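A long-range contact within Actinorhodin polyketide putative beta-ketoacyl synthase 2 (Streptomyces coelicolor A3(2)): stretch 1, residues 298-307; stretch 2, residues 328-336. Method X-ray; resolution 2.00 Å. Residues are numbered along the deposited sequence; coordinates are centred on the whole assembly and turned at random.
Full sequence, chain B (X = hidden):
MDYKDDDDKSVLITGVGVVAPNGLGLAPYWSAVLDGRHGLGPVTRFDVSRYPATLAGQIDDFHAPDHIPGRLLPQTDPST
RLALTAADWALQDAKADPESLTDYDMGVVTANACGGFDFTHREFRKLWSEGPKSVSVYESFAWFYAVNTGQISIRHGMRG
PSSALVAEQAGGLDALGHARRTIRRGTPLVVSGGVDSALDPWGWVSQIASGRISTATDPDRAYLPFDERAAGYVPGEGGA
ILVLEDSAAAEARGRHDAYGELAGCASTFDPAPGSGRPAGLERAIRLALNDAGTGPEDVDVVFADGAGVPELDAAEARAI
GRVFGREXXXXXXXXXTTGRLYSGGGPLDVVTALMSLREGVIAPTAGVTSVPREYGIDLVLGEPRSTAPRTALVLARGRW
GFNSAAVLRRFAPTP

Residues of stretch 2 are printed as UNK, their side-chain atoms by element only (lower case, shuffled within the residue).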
# COMPACT_ATOMS: atom_id res chain seq x y z
N ASP B 298 15.60 -22.47 18.81
CA ASP B 298 16.11 -21.20 19.31
C ASP B 298 15.01 -20.25 19.80
O ASP B 298 15.26 -19.41 20.68
CB ASP B 298 16.95 -20.53 18.23
CG ASP B 298 18.16 -21.37 17.83
OD1 ASP B 298 18.67 -21.19 16.70
OD2 ASP B 298 18.62 -22.21 18.65
N VAL B 299 13.81 -20.37 19.24
CA VAL B 299 12.70 -19.50 19.63
C VAL B 299 12.22 -19.74 21.06
O VAL B 299 11.93 -20.86 21.45
CB VAL B 299 11.49 -19.65 18.68
CG1 VAL B 299 10.41 -18.61 19.04
CG2 VAL B 299 11.94 -19.47 17.27
N ASP B 300 12.13 -18.66 21.83
CA ASP B 300 11.72 -18.73 23.22
C ASP B 300 10.27 -18.35 23.44
O ASP B 300 9.70 -18.69 24.47
CB ASP B 300 12.63 -17.82 24.05
CG ASP B 300 14.07 -18.24 23.98
OD1 ASP B 300 14.95 -17.34 23.91
OD2 ASP B 300 14.33 -19.46 24.01
N VAL B 301 9.68 -17.65 22.49
CA VAL B 301 8.29 -17.24 22.64
C VAL B 301 7.66 -16.83 21.32
O VAL B 301 8.29 -16.18 20.49
CB VAL B 301 8.17 -16.06 23.64
CG1 VAL B 301 8.98 -14.88 23.15
CG2 VAL B 301 6.71 -15.67 23.81
N VAL B 302 6.40 -17.23 21.15
CA VAL B 302 5.67 -16.93 19.94
C VAL B 302 4.47 -16.02 20.20
O VAL B 302 3.56 -16.38 20.96
CB VAL B 302 5.16 -18.22 19.28
CG1 VAL B 302 4.34 -17.89 18.05
CG2 VAL B 302 6.33 -19.12 18.93
N PHE B 303 4.51 -14.83 19.62
CA PHE B 303 3.40 -13.89 19.74
C PHE B 303 2.49 -14.21 18.57
O PHE B 303 2.70 -13.75 17.46
CB PHE B 303 3.90 -12.45 19.64
CG PHE B 303 4.44 -11.93 20.93
CD1 PHE B 303 5.63 -12.42 21.44
CD2 PHE B 303 3.74 -10.98 21.66
CE1 PHE B 303 6.12 -11.99 22.67
CE2 PHE B 303 4.21 -10.53 22.89
CZ PHE B 303 5.40 -11.04 23.40
N ALA B 304 1.48 -15.03 18.85
CA ALA B 304 0.52 -15.50 17.86
C ALA B 304 -0.41 -14.43 17.31
O ALA B 304 -0.71 -13.44 17.99
CB ALA B 304 -0.29 -16.64 18.46
N ASP B 305 -0.89 -14.64 16.09
CA ASP B 305 -1.81 -13.70 15.48
C ASP B 305 -3.06 -13.57 16.36
O ASP B 305 -3.60 -12.48 16.53
CB ASP B 305 -2.16 -14.18 14.06
CG ASP B 305 -3.23 -13.33 13.39
OD1 ASP B 305 -2.99 -12.13 13.12
OD2 ASP B 305 -4.32 -13.88 13.14
N GLY B 306 -3.50 -14.69 16.94
CA GLY B 306 -4.66 -14.66 17.82
C GLY B 306 -5.94 -14.17 17.17
O GLY B 306 -6.50 -13.15 17.57
N ALA B 307 -6.41 -14.92 16.18
CA ALA B 307 -7.62 -14.55 15.44
C ALA B 307 -8.89 -14.42 16.28
O ALA B 307 -9.75 -13.59 15.98
CB ALA B 307 -7.84 -15.54 14.31
N UNK B 328 5.25 -27.00 22.40
CA UNK B 328 6.70 -26.88 22.26
C UNK B 328 7.33 -25.52 22.49
O UNK B 328 8.55 -25.39 22.49
N UNK B 329 6.51 -24.49 22.67
CA UNK B 329 7.03 -23.16 22.89
C UNK B 329 5.95 -22.28 23.51
O UNK B 329 4.77 -22.43 23.22
c UNK B 329 8.22 -21.22 21.76
c UNK B 329 7.53 -22.56 21.53
c UNK B 329 6.38 -22.43 20.54
N UNK B 330 6.36 -21.38 24.42
CA UNK B 330 5.37 -20.50 25.05
C UNK B 330 4.67 -19.70 23.97
O UNK B 330 5.30 -19.21 23.04
c UNK B 330 7.67 -21.27 25.08
c UNK B 330 6.23 -19.62 25.95
c UNK B 330 7.31 -20.56 26.39
N UNK B 331 3.35 -19.59 24.08
CA UNK B 331 2.61 -18.81 23.10
C UNK B 331 1.85 -17.76 23.90
O UNK B 331 1.42 -18.03 25.02
c UNK B 331 0.78 -18.77 21.38
c UNK B 331 1.58 -19.66 22.33
c UNK B 331 2.29 -20.75 21.54
N UNK B 332 1.71 -16.57 23.34
CA UNK B 332 0.98 -15.52 24.02
C UNK B 332 0.26 -14.60 23.05
O UNK B 332 0.66 -14.47 21.89
o UNK B 332 1.11 -13.78 25.71
c UNK B 332 2.95 -13.94 24.18
c UNK B 332 1.91 -14.71 24.97
N UNK B 333 -0.81 -13.98 23.52
CA UNK B 333 -1.61 -13.09 22.69
C UNK B 333 -2.00 -11.85 23.50
O UNK B 333 -3.13 -11.73 23.96
c UNK B 333 -2.49 -15.08 21.43
c UNK B 333 -2.88 -13.81 22.18
c UNK B 333 -3.70 -12.90 21.28
N UNK B 334 -1.06 -10.91 23.69
CA UNK B 334 -1.37 -9.71 24.47
C UNK B 334 -2.46 -8.83 23.84
O UNK B 334 -3.12 -8.08 24.54
c UNK B 334 0.38 -10.99 23.40
c UNK B 334 0.96 -10.14 24.51
c UNK B 334 -0.02 -9.00 24.55
N UNK B 335 -2.65 -8.94 22.53
CA UNK B 335 -3.67 -8.12 21.88
C UNK B 335 -5.06 -8.33 22.48
O UNK B 335 -6.00 -7.62 22.14
c UNK B 335 -4.18 -9.83 18.39
c UNK B 335 -2.90 -9.45 17.64
n UNK B 335 -1.81 -10.48 17.84
c UNK B 335 -3.69 -8.35 20.36
c UNK B 335 -3.99 -9.77 19.92
N UNK B 336 -5.19 -9.31 23.37
CA UNK B 336 -6.47 -9.53 24.02
C UNK B 336 -6.79 -8.30 24.87
O UNK B 336 -7.95 -8.06 25.23
c UNK B 336 -6.43 -12.06 24.12
c UNK B 336 -6.43 -10.78 24.94
o UNK B 336 -5.25 -10.74 25.75

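Position 328 has no side-chain atoms and nothing of stretch 1 near it: Gly328, a lead-in outside the contact.

Position 329 carries three carbons, one bearing the other two, and points toward stretch 1. A methyl lies 3.7 Å from Val302 CG2 and another 3.7 Å from Val299 O. Three carbons branching at CB and nothing more is valine, Val329; the atoms touching are its CG1 and CG2 respectively.

At position 330 three carbons close a ring onto the backbone N, and a ring carbon packs against Asp300 O. Such a ring defines Pro330. Its nitrogen has no hydrogen to give, but its O accepts from Val302 N at 3.0 Å, while its CD is the atom 3.3 Å from Asp300 O.

Position 331 again shows one carbon carrying two, on the same sheet face as Val302. One methyl reaches to 3.8 Å from Ala304 CB. This is Val331, and that methyl is CG1.

Position 332 has a carbon bearing one oxygen and one carbon, the methyl lying over the face of the Phe303 ring; hence Thr332. Its CG2 sits 3.7 Å from the centroid of the Phe303 ring and almost on the ring normal, a CH-pi contact. Its OG1 is hydrogen-bonded elsewhere in the structure, so the polar branch is satisfied.

Position 333 is another carbon with two carbons, one methyl near Ala304 CB and the other near Gly306 CA. It is Val333: Val333 CG2 is 4.0 Å from Ala304 CB, and Val333 CG1 is 4.0 Å from Gly306 CA. Gly306 leaves room for it: an ideal CB there would fall 2.5 Å from Val333 CG1, and the positive phi of Gly306 also favours glycine.

Position 334 closes a second three-carbon ring onto its N, with a ring carbon against Phe303 CE2. This is Pro334, whose CG meets Phe303 CE2 at 3.7 Å.

Position 335 has four carbons in a row ending in nitrogen, which reaches Asp305 O and Ala304 O: Lys335. Its NZ donates to Asp305 O at 3.0 Å and, weakly, to Ala304 O at 3.2 Å, so a buried amine is paid for with backbone carbonyls.

Position 336 has a carbon carrying oxygen and carbon and does not touch stretch 1. It is Thr336; its OG1 donates to Val333 O at 2.9 Å, within its own stretch.

The contact is a short parallel pairing. Thr332 N donates to Val302 O at 3.0 Å and Ala304 N to Thr332 O at 3.2 Å, completing the ladder begun at Pro330 O. Val302 and Val331 share one face, Phe303 and Thr332 the other. The rules: backbone bonds for register, methyls and an aromatic face for packing, and, past the strands, a lysine tied to stretch 1 carbonyls.

Stretch 2 (328-336) GVPVTVPKT
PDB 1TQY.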